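Glycosyl hydrolase family 2, TIM barrel domain protein (PDB 6ED2) is a family 2 glycoside hydrolase of a human gut bacterium, a beta-glucuronidase that probably releases glucuronic acid from its conjugates. Local coordinates at residues T167-G172 and V378-F383; S437-P442 and R470-L475. All coordinates share one frame; numbering follows the deposited sequence.

Contact 1: residues T167-G172 and V378-F383; sequences TMLPAG and VPAVGF
The ring of Phe383 meets the 167-172 loop with its edge: the methyl CB of Ala171 lies in the ring plane, 3.9 Å from CD1, and Met168 O and Leu169 CG sit farther round the rim, CG 3.9 Å from CZ. One face is taken by the ring's own segment, with Ala380 C over the centre and Val381 N nearer the rim. With CG beside the backbone N (chi1 -66°), Phe383 swings its ring back beneath that backbone and presents the rim to the loop. Beyond the pair, the ring touches Leu412 of helix 409-427 and Leu439 of strand 433-440.

Leu169 does most of the filling. Its CD2 branch reaches Ala380 CB at 3.8 Å, while its CB rests against Pro379 O at 3.2 Å. That same oxygen takes a CA-H...O contact from Pro170 CA and a weak bond from Val381 N, which closes an inverse gamma turn centred on Ala380. The peptide before Pro170 is cis, and the proline sets its CB 3.6 Å from Val381 CG1. One true hydrogen bond spans the contact: Ala171 N to Val381 O, 3.1 Å and nearly straight at 170°. Next to it, Gly382 has a positive phi of 93°, and a side chain there would run into Ala171 O as well as the carbonyl before it.

All of this is buried. It is an interdomain seam, where a loop of the sugar-binding domain is laid against the loop that follows strand 373-377 of the TIM barrel, as expected of a multidomain family 2 glycoside hydrolase.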
ATOM      1  N   THR A 167      13.276  20.031  33.075  1.00 30.99           N
ATOM      2  CA  THR A 167      14.601  20.594  33.302  1.00 33.78           C
ATOM      3  C   THR A 167      15.680  19.935  32.447  1.00 33.76           C
ATOM      4  O   THR A 167      16.869  20.191  32.669  1.00 31.76           O
ATOM      5  CB  THR A 167      14.977  20.504  34.788  1.00 33.99           C
ATOM      6  OG1 THR A 167      14.742  19.178  35.268  1.00 34.28           O
ATOM      7  CG2 THR A 167      14.145  21.474  35.605  1.00 28.38           C
ATOM      8  N   MET A 168      15.306  19.125  31.459  1.00 30.79           N
ATOM      9  CA  MET A 168      16.268  18.404  30.636  1.00 27.31           C
ATOM     10  C   MET A 168      16.072  18.737  29.161  1.00 30.41           C
ATOM     11  O   MET A 168      15.048  19.280  28.741  1.00 27.54           O
ATOM     12  CB  MET A 168      16.127  16.889  30.827  1.00 30.95           C
ATOM     13  CG  MET A 168      14.753  16.385  30.384  1.00 34.90           C
ATOM     14  SD  MET A 168      14.569  14.592  30.427  1.00 34.25           S
ATOM     15  CE  MET A 168      15.472  14.111  28.935  1.00 26.22           C
ATOM     16  N   LEU A 169      17.070  18.368  28.371  1.00 29.45           N
ATOM     17  CA  LEU A 169      17.006  18.438  26.926  1.00 28.88           C
ATOM     18  C   LEU A 169      17.006  17.024  26.365  1.00 30.15           C
ATOM     19  O   LEU A 169      18.016  16.314  26.511  1.00 29.90           O
ATOM     20  CB  LEU A 169      18.194  19.223  26.389  1.00 29.02           C
ATOM     21  CG  LEU A 169      18.232  20.739  26.566  1.00 28.99           C
ATOM     22  CD1 LEU A 169      18.479  21.169  28.013  1.00 26.68           C
ATOM     23  CD2 LEU A 169      19.337  21.244  25.682  1.00 27.35           C
ATOM     24  N   PRO A 170      15.929  16.560  25.704  1.00 29.37           N
ATOM     25  CA  PRO A 170      14.699  17.288  25.365  1.00 26.02           C
ATOM     26  C   PRO A 170      13.675  17.274  26.498  1.00 28.67           C
ATOM     27  O   PRO A 170      13.764  16.443  27.404  1.00 30.70           O
ATOM     28  CB  PRO A 170      14.173  16.517  24.158  1.00 31.45           C
ATOM     29  CG  PRO A 170      14.570  15.086  24.459  1.00 27.77           C
ATOM     30  CD  PRO A 170      15.903  15.175  25.188  1.00 26.21           C
ATOM     31  N   ALA A 171      12.700  18.175  26.438  1.00 31.40           N
ATOM     32  CA  ALA A 171      11.796  18.415  27.557  1.00 28.26           C
ATOM     33  C   ALA A 171      10.498  17.629  27.419  1.00 28.21           C
ATOM     34  O   ALA A 171       9.986  17.407  26.318  1.00 27.96           O
ATOM     35  CB  ALA A 171      11.480  19.908  27.664  1.00 26.98           C
ATOM     36  N   GLY A 172       9.953  17.227  28.553  1.00 29.97           N
ATOM     37  CA  GLY A 172       8.645  16.605  28.544  1.00 30.04           C
ATOM     38  C   GLY A 172       8.237  16.310  29.958  1.00 33.94           C
ATOM     39  O   GLY A 172       8.760  16.907  30.900  1.00 33.27           O
ATOM     40  N   VAL A 378      21.506  21.401  19.370  1.00 22.95           N
ATOM     41  CA  VAL A 378      21.474  20.872  20.732  1.00 28.84           C
ATOM     42  C   VAL A 378      20.046  20.413  21.052  1.00 27.08           C
ATOM     43  O   VAL A 378      19.099  20.901  20.424  1.00 24.07           O
ATOM     44  CB  VAL A 378      22.020  21.962  21.673  1.00 34.67           C
ATOM     45  CG1 VAL A 378      20.949  22.971  22.044  1.00 27.76           C
ATOM     46  CG2 VAL A 378      22.742  21.389  22.866  1.00 35.16           C
ATOM     47  N   PRO A 379      19.808  19.448  21.971  1.00 29.33           N
ATOM     48  CA  PRO A 379      18.429  18.933  22.120  1.00 24.90           C
ATOM     49  C   PRO A 379      17.469  19.866  22.858  1.00 28.28           C
ATOM     50  O   PRO A 379      16.635  19.407  23.646  1.00 27.17           O
ATOM     51  CB  PRO A 379      18.623  17.621  22.894  1.00 29.73           C
ATOM     52  CG  PRO A 379      20.104  17.341  22.864  1.00 28.40           C
ATOM     53  CD  PRO A 379      20.753  18.677  22.795  1.00 27.74           C
ATOM     54  N   ALA A 380      17.549  21.172  22.582  1.00 30.75           N
ATOM     55  CA  ALA A 380      16.700  22.172  23.238  1.00 31.63           C
ATOM     56  C   ALA A 380      15.359  22.275  22.509  1.00 31.10           C
ATOM     57  O   ALA A 380      15.021  23.270  21.854  1.00 29.19           O
ATOM     58  CB  ALA A 380      17.408  23.517  23.286  1.00 26.94           C
ATOM     59  N   VAL A 381      14.587  21.205  22.627  1.00 30.97           N
ATOM     60  CA  VAL A 381      13.302  21.093  21.958  1.00 27.47           C
ATOM     61  C   VAL A 381      12.277  20.694  23.005  1.00 28.68           C
ATOM     62  O   VAL A 381      12.599  20.011  23.984  1.00 29.78           O
ATOM     63  CB  VAL A 381      13.351  20.075  20.788  1.00 29.95           C
ATOM     64  CG1 VAL A 381      13.732  18.685  21.307  1.00 29.15           C
ATOM     65  CG2 VAL A 381      12.012  20.045  20.013  1.00 23.62           C
ATOM     66  N   GLY A 382      11.036  21.136  22.802  1.00 29.14           N
ATOM     67  CA  GLY A 382       9.981  20.932  23.776  1.00 29.53           C
ATOM     68  C   GLY A 382       9.786  22.057  24.772  1.00 32.60           C
ATOM     69  O   GLY A 382       9.044  21.870  25.748  1.00 29.36           O
ATOM     70  N   PHE A 383      10.414  23.223  24.558  1.00 30.46           N
ATOM     71  CA  PHE A 383      10.339  24.336  25.511  1.00 30.43           C
ATOM     72  C   PHE A 383       9.053  25.132  25.272  1.00 31.90           C
ATOM     73  O   PHE A 383       9.071  26.328  24.981  1.00 32.46           O
ATOM     74  CB  PHE A 383      11.568  25.234  25.390  1.00 28.12           C
ATOM     75  CG  PHE A 383      12.877  24.573  25.798  1.00 33.74           C
ATOM     76  CD1 PHE A 383      12.915  23.253  26.261  1.00 29.22           C
ATOM     77  CD2 PHE A 383      14.076  25.286  25.732  1.00 29.33           C
ATOM     78  CE1 PHE A 383      14.116  22.658  26.647  1.00 28.54           C
ATOM     79  CE2 PHE A 383      15.297  24.689  26.116  1.00 30.76           C
ATOM     80  CZ  PHE A 383      15.312  23.374  26.582  1.00 27.20           C
TER

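Contact 2: residues S437-P442 and R470-L475; sequences SLLNEP and RTYTVL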
ATOM      1  N   SER A 437      22.493  25.618  15.998  1.00 28.54           N
ATOM      2  CA  SER A 437      21.093  25.891  16.286  1.00 26.91           C
ATOM      3  C   SER A 437      20.870  25.629  17.766  1.00 26.41           C
ATOM      4  O   SER A 437      21.106  24.517  18.237  1.00 25.12           O
ATOM      5  CB  SER A 437      20.172  25.035  15.416  1.00 22.72           C
ATOM      6  OG  SER A 437      18.843  25.121  15.896  1.00 27.64           O
ATOM      7  N   LEU A 438      20.420  26.646  18.501  1.00 24.80           N
ATOM      8  CA  LEU A 438      20.476  26.595  19.957  1.00 24.45           C
ATOM      9  C   LEU A 438      19.175  26.137  20.601  1.00 25.70           C
ATOM     10  O   LEU A 438      19.192  25.737  21.771  1.00 25.72           O
ATOM     11  CB  LEU A 438      20.861  27.971  20.514  1.00 28.12           C
ATOM     12  CG  LEU A 438      22.343  28.358  20.635  1.00 35.90           C
ATOM     13  CD1 LEU A 438      23.161  27.962  19.455  1.00 26.30           C
ATOM     14  CD2 LEU A 438      22.492  29.852  20.861  1.00 26.92           C
ATOM     15  N   LEU A 439      18.058  26.203  19.875  1.00 26.47           N
ATOM     16  CA  LEU A 439      16.751  25.768  20.353  1.00 24.39           C
ATOM     17  C   LEU A 439      15.912  25.401  19.142  1.00 23.34           C
ATOM     18  O   LEU A 439      16.111  25.951  18.054  1.00 26.57           O
ATOM     19  CB  LEU A 439      16.011  26.845  21.171  1.00 29.66           C
ATOM     20  CG  LEU A 439      16.681  27.640  22.296  1.00 28.42           C
ATOM     21  CD1 LEU A 439      17.257  28.919  21.747  1.00 27.05           C
ATOM     22  CD2 LEU A 439      15.689  27.938  23.413  1.00 27.00           C
ATOM     23  N   ASN A 440      14.994  24.446  19.319  1.00 28.05           N
ATOM     24  CA  ASN A 440      14.015  24.124  18.282  1.00 29.48           C
ATOM     25  C   ASN A 440      12.630  24.474  18.800  1.00 28.57           C
ATOM     26  O   ASN A 440      12.136  23.848  19.747  1.00 27.79           O
ATOM     27  CB  ASN A 440      14.055  22.657  17.847  1.00 27.46           C
ATOM     28  CG  ASN A 440      13.059  22.367  16.706  1.00 31.27           C
ATOM     29  OD1 ASN A 440      13.299  22.714  15.541  1.00 31.63           O
ATOM     30  ND2 ASN A 440      11.931  21.756  17.047  1.00 32.18           N
ATOM     31  N   GLU A 441      12.008  25.459  18.167  1.00 26.57           N
ATOM     32  CA  GLU A 441      10.640  25.864  18.465  1.00 31.66           C
ATOM     33  C   GLU A 441      10.404  26.156  19.952  1.00 32.90           C
ATOM     34  O   GLU A 441       9.491  25.597  20.563  1.00 31.08           O
ATOM     35  CB  GLU A 441       9.664  24.805  17.975  1.00 28.72           C
ATOM     36  CG  GLU A 441       9.644  24.643  16.474  1.00 30.76           C
ATOM     37  CD  GLU A 441       8.567  23.683  16.012  1.00 34.74           C
ATOM     38  OE1 GLU A 441       8.035  22.926  16.853  1.00 41.02           O
ATOM     39  OE2 GLU A 441       8.246  23.685  14.809  1.00 40.64           O
ATOM     40  N   PRO A 442      11.203  27.029  20.559  1.00 30.61           N
ATOM     41  CA  PRO A 442      10.895  27.462  21.922  1.00 30.66           C
ATOM     42  C   PRO A 442       9.740  28.446  21.892  1.00 33.46           C
ATOM     43  O   PRO A 442       9.464  29.087  20.876  1.00 28.69           O
ATOM     44  CB  PRO A 442      12.191  28.141  22.382  1.00 23.56           C
ATOM     45  CG  PRO A 442      12.745  28.705  21.132  1.00 26.26           C
ATOM     46  CD  PRO A 442      12.343  27.779  19.997  1.00 25.26           C
ATOM     47  N   ARG A 470      24.918  31.689  14.592  1.00 25.40           N
ATOM     48  CA  ARG A 470      24.006  31.054  15.540  1.00 26.52           C
ATOM     49  C   ARG A 470      22.559  31.319  15.148  1.00 31.74           C
ATOM     50  O   ARG A 470      22.226  32.408  14.666  1.00 29.79           O
ATOM     51  CB  ARG A 470      24.232  31.551  16.970  1.00 24.04           C
ATOM     52  CG  ARG A 470      25.680  31.492  17.452  1.00 27.28           C
ATOM     53  CD  ARG A 470      25.939  32.601  18.478  1.00 27.31           C
ATOM     54  NE  ARG A 470      25.764  33.909  17.847  1.00 31.24           N
ATOM     55  CZ  ARG A 470      25.718  35.068  18.497  1.00 29.50           C
ATOM     56  NH1 ARG A 470      25.828  35.090  19.815  1.00 26.66           N
ATOM     57  NH2 ARG A 470      25.565  36.200  17.822  1.00 30.65           N
ATOM     58  N   THR A 471      21.700  30.320  15.361  1.00 26.25           N
ATOM     59  CA  THR A 471      20.293  30.405  15.000  1.00 25.41           C
ATOM     60  C   THR A 471      19.491  29.589  16.004  1.00 26.68           C
ATOM     61  O   THR A 471      20.041  28.971  16.918  1.00 27.63           O
ATOM     62  CB  THR A 471      20.041  29.915  13.555  1.00 27.80           C
ATOM     63  OG1 THR A 471      18.740  30.348  13.113  1.00 26.46           O
ATOM     64  CG2 THR A 471      20.102  28.380  13.468  1.00 24.94           C
ATOM     65  N   TYR A 472      18.174  29.615  15.834  1.00 24.83           N
ATOM     66  CA  TYR A 472      17.248  28.725  16.522  1.00 24.32           C
ATOM     67  C   TYR A 472      16.000  28.715  15.666  1.00 27.98           C
ATOM     68  O   TYR A 472      15.769  29.648  14.903  1.00 25.04           O
ATOM     69  CB  TYR A 472      16.939  29.188  17.941  1.00 24.63           C
ATOM     70  CG  TYR A 472      15.913  30.308  18.022  1.00 29.11           C
ATOM     71  CD1 TYR A 472      14.568  30.038  18.310  1.00 28.08           C
ATOM     72  CD2 TYR A 472      16.291  31.642  17.831  1.00 24.72           C
ATOM     73  CE1 TYR A 472      13.629  31.062  18.396  1.00 27.15           C
ATOM     74  CE2 TYR A 472      15.360  32.675  17.914  1.00 25.24           C
ATOM     75  CZ  TYR A 472      14.038  32.386  18.207  1.00 31.30           C
ATOM     76  OH  TYR A 472      13.130  33.417  18.293  1.00 27.11           O
ATOM     77  N   THR A 473      15.200  27.659  15.761  1.00 25.95           N
ATOM     78  CA  THR A 473      14.082  27.572  14.834  1.00 27.37           C
ATOM     79  C   THR A 473      12.826  28.148  15.468  1.00 24.91           C
ATOM     80  O   THR A 473      12.531  27.904  16.642  1.00 25.64           O
ATOM     81  CB  THR A 473      13.845  26.134  14.365  1.00 28.09           C
ATOM     82  OG1 THR A 473      13.411  25.340  15.473  1.00 29.08           O
ATOM     83  CG2 THR A 473      15.128  25.555  13.777  1.00 23.83           C
ATOM     84  N   VAL A 474      12.084  28.916  14.677  1.00 24.76           N
ATOM     85  CA  VAL A 474      10.993  29.741  15.180  1.00 29.84           C
ATOM     86  C   VAL A 474       9.675  28.998  15.017  1.00 27.53           C
ATOM     87  O   VAL A 474       9.330  28.569  13.912  1.00 28.43           O
ATOM     88  CB  VAL A 474      10.958  31.099  14.461  1.00 31.56           C
ATOM     89  CG1 VAL A 474       9.817  31.958  15.005  1.00 25.03           C
ATOM     90  CG2 VAL A 474      12.311  31.798  14.612  1.00 25.48           C
ATOM     91  N   LEU A 475       8.950  28.855  16.124  1.00 26.10           N
ATOM     92  CA  LEU A 475       7.601  28.312  16.160  1.00 32.16           C
ATOM     93  C   LEU A 475       6.652  29.138  15.296  1.00 34.93           C
ATOM     94  O   LEU A 475       6.859  30.332  15.075  1.00 34.91           O
ATOM     95  CB  LEU A 475       7.086  28.329  17.599  1.00 36.56           C
ATOM     96  CG  LEU A 475       6.789  27.038  18.319  1.00 40.91           C
ATOM     97  CD1 LEU A 475       5.966  27.365  19.537  1.00 37.95           C
ATOM     98  CD2 LEU A 475       6.056  26.086  17.394  1.00 40.70           C
TER
HETATM   99  O   HOH W   1       9.972  29.932  18.545  1.00 26.18           O
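Thr473 OG1 donates to Asn440 OD1 over 2.6 Å, arriving from well above the amide plane and not on a lone pair. The hydroxyl stands between the backbone N and the carbonyl carbon of its own residue (chi1 66°), which also lets it accept a weak, bent hydrogen bond from Glu441 N. That N-H is shared: its stronger bond goes to Thr473 O at 2.9 Å. Just beyond, Leu475 crosses the Glu441 side chain at about a right angle, its CG 3.7 Å from Glu441 CB and its CD2 against the carboxylate carbon.

On the other side of the sheet, Pro442 CD meets the edge of the Tyr472 ring, 3.6 Å from CD1, and Leu439 CD1 packs on Tyr472 CB at 3.8 Å. A water at the edge of that ring, in its plane, accepts from Leu475 N; its leg to Pro442 O is short and so less certain.

Backbone bonds set this arrangement: Leu438 N to Thr471 O at 2.8 Å and Thr473 N to Leu439 O at 3.0 Å. Between the Ser437-Thr471 and Asn440-Thr473 pairs the parallel register slips by one residue, a beta bulge. Farther out, Arg353 also bonds Asn440 OD1, Asn495 holds Glu441 OE2, and Phe453 of helix 449-463 meets Tyr472 edge-to-face. Were Asn440 an alanine, the Thr473 hydroxyl and Arg353 would probably lose the acceptor they share, and the hydroxyl would be freer to turn.

A glycerol bonds both Asn440 ND2 and Glu441 OE2, consistent with a pocket at the C-terminal strand ends, where TIM barrels carry their active sites; the two strands, with helix 449-463, form one parallel beta-alpha-beta unit of that barrel.

Overall arrangement
Contact 1 closes before contact 2 opens along the chain, and their centres lie about 12 Å apart. They share the TIM barrel: strand 373-377, which leads into the 378-383 loop, is the parallel neighbour of strand 433-440, whose other neighbour is strand 470-474. The two contacts touch directly, with a probable hydrogen bond from Asn440 N to Ala380 O (2.8 Å) and Val381 CG2 packed 3.4 Å from Asn440 ND2. Contact 1 therefore joins the sugar-binding domain to a barrel loop that rests in turn on the strand end of contact 2, linking the domain seam through a few residues to what is probably a pocket, where a glycerol, likely from the crystallisation liquor, is bound.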